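Local coordinates for AT-rich DNA-binding protein (Thermus thermophilus, PDB 2DT5) that represses transcription as a homodimeric, DNA-binding Rex regulator that senses the cellular NADH/NAD(+) redox state, at the interface of chains A and B. Sequence-based numbering; all coordinates share one arbitrary frame. Chains: chain A/B, AT-rich DNA-binding protein.

Contact 1: the interface of chains A and B. Residues chain A 3, 166-167, 183-185; chain B 196, 199-200.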
loop_
_atom_site.group_PDB
_atom_site.type_symbol
_atom_site.label_atom_id
_atom_site.label_comp_id
_atom_site.label_asym_id
_atom_site.label_seq_id
_atom_site.Cartn_x
_atom_site.Cartn_y
_atom_site.Cartn_z
ATOM N N VAL A 3 -10.601 -10.230 -1.301
ATOM C CA VAL A 3 -9.437 -10.004 -2.167
ATOM C C VAL A 3 -8.123 -10.483 -1.546
ATOM O O VAL A 3 -7.622 -9.892 -0.594
ATOM C CB VAL A 3 -9.297 -8.495 -2.542
ATOM C CG1 VAL A 3 -8.076 -8.273 -3.442
ATOM C CG2 VAL A 3 -10.560 -8.021 -3.246
ATOM N N LYS A 166 -17.347 1.591 -10.888
ATOM C CA LYS A 166 -17.212 0.152 -10.656
ATOM C C LYS A 166 -16.220 -0.138 -9.529
ATOM O O LYS A 166 -16.261 -1.185 -8.895
ATOM C CB LYS A 166 -16.740 -0.555 -11.931
ATOM C CG LYS A 166 -17.771 -0.636 -13.044
ATOM C CD LYS A 166 -17.150 -1.247 -14.299
ATOM C CE LYS A 166 -18.199 -1.878 -15.207
ATOM N NZ LYS A 166 -19.363 -0.988 -15.464
ATOM N N GLY A 167 -15.303 0.781 -9.288
ATOM C CA GLY A 167 -14.360 0.529 -8.221
ATOM C C GLY A 167 -13.863 1.816 -7.636
ATOM O O GLY A 167 -13.808 2.832 -8.345
ATOM N N ALA A 183 -16.392 -2.479 -6.102
ATOM C CA ALA A 183 -15.149 -2.805 -5.420
ATOM C C ALA A 183 -14.530 -1.568 -4.752
ATOM O O ALA A 183 -14.590 -0.470 -5.290
ATOM C CB ALA A 183 -14.149 -3.400 -6.422
ATOM N N VAL A 184 -13.905 -1.767 -3.596
ATOM C CA VAL A 184 -13.259 -0.677 -2.864
ATOM C C VAL A 184 -11.961 -1.187 -2.248
ATOM O O VAL A 184 -11.957 -2.261 -1.663
ATOM C CB VAL A 184 -14.144 -0.154 -1.672
ATOM C CG1 VAL A 184 -13.433 1.038 -0.965
ATOM C CG2 VAL A 184 -15.502 0.305 -2.166
ATOM N N GLU A 185 -10.873 -0.424 -2.388
ATOM C CA GLU A 185 -9.585 -0.762 -1.761
ATOM C C GLU A 185 -9.163 0.474 -0.983
ATOM O O GLU A 185 -9.125 1.565 -1.544
ATOM C CB GLU A 185 -8.488 -1.069 -2.800
ATOM C CG GLU A 185 -8.622 -2.395 -3.482
ATOM C CD GLU A 185 -8.424 -3.551 -2.525
ATOM O OE1 GLU A 185 -7.426 -3.513 -1.767
ATOM O OE2 GLU A 185 -9.249 -4.490 -2.545
ATOM N N LEU B 196 -8.179 -3.641 -7.562
ATOM C CA LEU B 196 -9.537 -3.269 -7.998
ATOM C C LEU B 196 -9.888 -3.876 -9.357
ATOM O O LEU B 196 -11.018 -4.342 -9.565
ATOM C CB LEU B 196 -9.714 -1.750 -8.089
ATOM C CG LEU B 196 -9.908 -0.955 -6.800
ATOM C CD1 LEU B 196 -9.799 0.556 -7.112
ATOM C CD2 LEU B 196 -11.278 -1.283 -6.198
ATOM N N ALA B 199 -10.700 -7.338 -8.657
ATOM C CA ALA B 199 -11.996 -7.413 -8.001
ATOM C C ALA B 199 -13.165 -7.166 -8.960
ATOM O O ALA B 199 -14.156 -7.890 -8.937
ATOM C CB ALA B 199 -12.042 -6.420 -6.844
ATOM N N ILE B 200 -13.040 -6.152 -9.810
ATOM C CA ILE B 200 -14.100 -5.828 -10.757
ATOM C C ILE B 200 -14.340 -6.963 -11.757
ATOM O O ILE B 200 -15.476 -7.231 -12.127
ATOM C CB ILE B 200 -13.788 -4.519 -11.529
ATOM C CG1 ILE B 200 -13.717 -3.339 -10.556
ATOM C CG2 ILE B 200 -14.870 -4.262 -12.574
ATOM C CD1 ILE B 200 -13.108 -2.079 -11.147
#

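Contact 2: the interface of chains A and B. Residues chain A 150, 173; chain B 98-99.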
loop_
_atom_site.group_PDB
_atom_site.type_symbol
_atom_site.label_atom_id
_atom_site.label_comp_id
_atom_site.label_asym_id
_atom_site.label_seq_id
_atom_site.Cartn_x
_atom_site.Cartn_y
_atom_site.Cartn_z
ATOM N N ARG A 150 -12.425 13.146 4.779
ATOM C CA ARG A 150 -13.245 12.091 5.333
ATOM C C ARG A 150 -14.652 12.547 5.596
ATOM O O ARG A 150 -15.584 11.761 5.494
ATOM C CB ARG A 150 -12.635 11.592 6.631
ATOM C CG ARG A 150 -12.571 12.676 7.685
ATOM C CD ARG A 150 -11.790 12.197 8.871
ATOM N NE ARG A 150 -11.614 13.263 9.852
ATOM C CZ ARG A 150 -10.997 13.090 11.011
ATOM N NH1 ARG A 150 -10.510 11.897 11.320
ATOM N NH2 ARG A 150 -10.858 14.104 11.852
ATOM N N PRO A 173 -9.592 8.370 5.263
ATOM C CA PRO A 173 -9.521 7.433 6.400
ATOM C C PRO A 173 -10.865 7.081 7.027
ATOM O O PRO A 173 -11.146 7.428 8.176
ATOM C CB PRO A 173 -8.570 8.137 7.372
ATOM C CG PRO A 173 -8.892 9.616 7.142
ATOM C CD PRO A 173 -9.126 9.724 5.623
ATOM N N TYR B 98 -2.587 14.600 7.654
ATOM C CA TYR B 98 -3.240 13.273 7.718
ATOM C C TYR B 98 -3.581 12.984 9.181
ATOM O O TYR B 98 -2.714 13.048 10.049
ATOM C CB TYR B 98 -2.318 12.183 7.176
ATOM C CG TYR B 98 -2.940 10.802 7.165
ATOM C CD1 TYR B 98 -4.056 10.534 6.383
ATOM C CD2 TYR B 98 -2.380 9.752 7.899
ATOM C CE1 TYR B 98 -4.609 9.243 6.316
ATOM C CE2 TYR B 98 -2.913 8.451 7.838
ATOM C CZ TYR B 98 -4.029 8.209 7.039
ATOM O OH TYR B 98 -4.556 6.944 6.929
ATOM N N PRO B 99 -4.846 12.643 9.467
ATOM C CA PRO B 99 -5.290 12.367 10.844
ATOM C C PRO B 99 -5.070 10.968 11.370
ATOM O O PRO B 99 -5.436 10.663 12.514
ATOM C CB PRO B 99 -6.774 12.705 10.741
ATOM C CG PRO B 99 -7.153 12.344 9.325
ATOM C CD PRO B 99 -5.910 12.406 8.485
#

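Contact 1: the interface of chains A and B
Two backbone peptide planes of chain A are each capped on one face by a side chain from helix 192-201 of chain B. Over the plane joining A:Ala183 to A:Val184 sits one methyl of B:Leu196, whose CD2 lies 3.6 Å from the carbonyl carbon C of A:Ala183, almost straight above it. The plane joining A:Lys166 to A:Gly167 has B:Ile200 over its face: CD1 stands 4.0 Å from the carbonyl carbon C of A:Lys166, and CG1 hangs over the carbonyl oxygen. In B:Ile200 the CG1 branch points away from its own carbonyl carbon (chi1 -63°), which sends the ethyl arm toward this peptide, while CG2 reaches the aliphatic CD of A:Lys166; the two side chains cross at about a right angle.

This is part of the homodimer interface of Rex, where helix 192-201, near the C-terminus of one subunit, is exchanged onto the other; here it packs against the starts of strands 167-170 and 183-186. A:Ala183 is the centre of the patch. Its methyl CB fits between neighbouring turns of the helix, touching CD2 of B:Leu196 and, in a direction roughly at right angles to it, CB of B:Ala199 at 3.7 Å. The direct meeting of the two alanine methyls is consistent with a close approach of helix and strand at this point.

Farther along the strand, A:Glu185 and B:Leu196 run past each other in opposite directions. The A:Glu185 chain bends at chi2 (-66°), and its aliphatic part, rather than the carboxylate, does the touching. Its CG methylene lies 3.8 Å from the branch carbon CG of B:Leu196.

Contact 2: the interface of chains A and B
Guanidinium nitrogen NH1 of A:Arg150 rests against the ring of B:Pro99, 3.9 Å from its CB and equally far from its CG, a van der Waals touch and no hydrogen bond. In this Rex protein B:Pro99 comes just after helix 90-97, the helix that follows the Rossmann glycine loop, and both it and B:Tyr98 line an NAD pocket. The proline CG sits above one face of the guanidinium, displaced toward the rim, so it is the NH1 side of the group that is covered. A:Arg150 is the first residue of helix 150-163. Its CG takes the crowded position between backbone N and carbonyl carbon (chi1 62°), and from there the chain runs extended to NE, carrying the guanidinium out to the partner subunit while B:Pro99 points back past it in the opposite direction.

A second proline meets the same ring corner: CG of A:Pro173 lies 3.9 Å from CG of B:Pro99, the two side chains pointing across each other at about a right angle. Beside it B:Tyr98 swings its ring away from its own backbone N (chi1 -178°) toward A:Pro173. This is a looser approach, in which the phenol oxygen OH of B:Tyr98 lies 4.2 Å from CB of A:Pro173.

Contact 1 and contact 2 lie about 21 Å apart, measured between the centres of their C-alpha atoms, and share no residue. Both belong to one two-fold interface, so each recurs with the chains exchanged. On chain A, strand 167-170 begins in contact 1 and the loop after it supplies the proline of contact 2, which ties the two patches through one short stretch. Chain B brings helix 192-201, near its C-terminus, to contact 1 and NAD-pocket residues to contact 2. A change at the cofactor might therefore be felt at the subunit boundary, although this structure alone does not show such a movement.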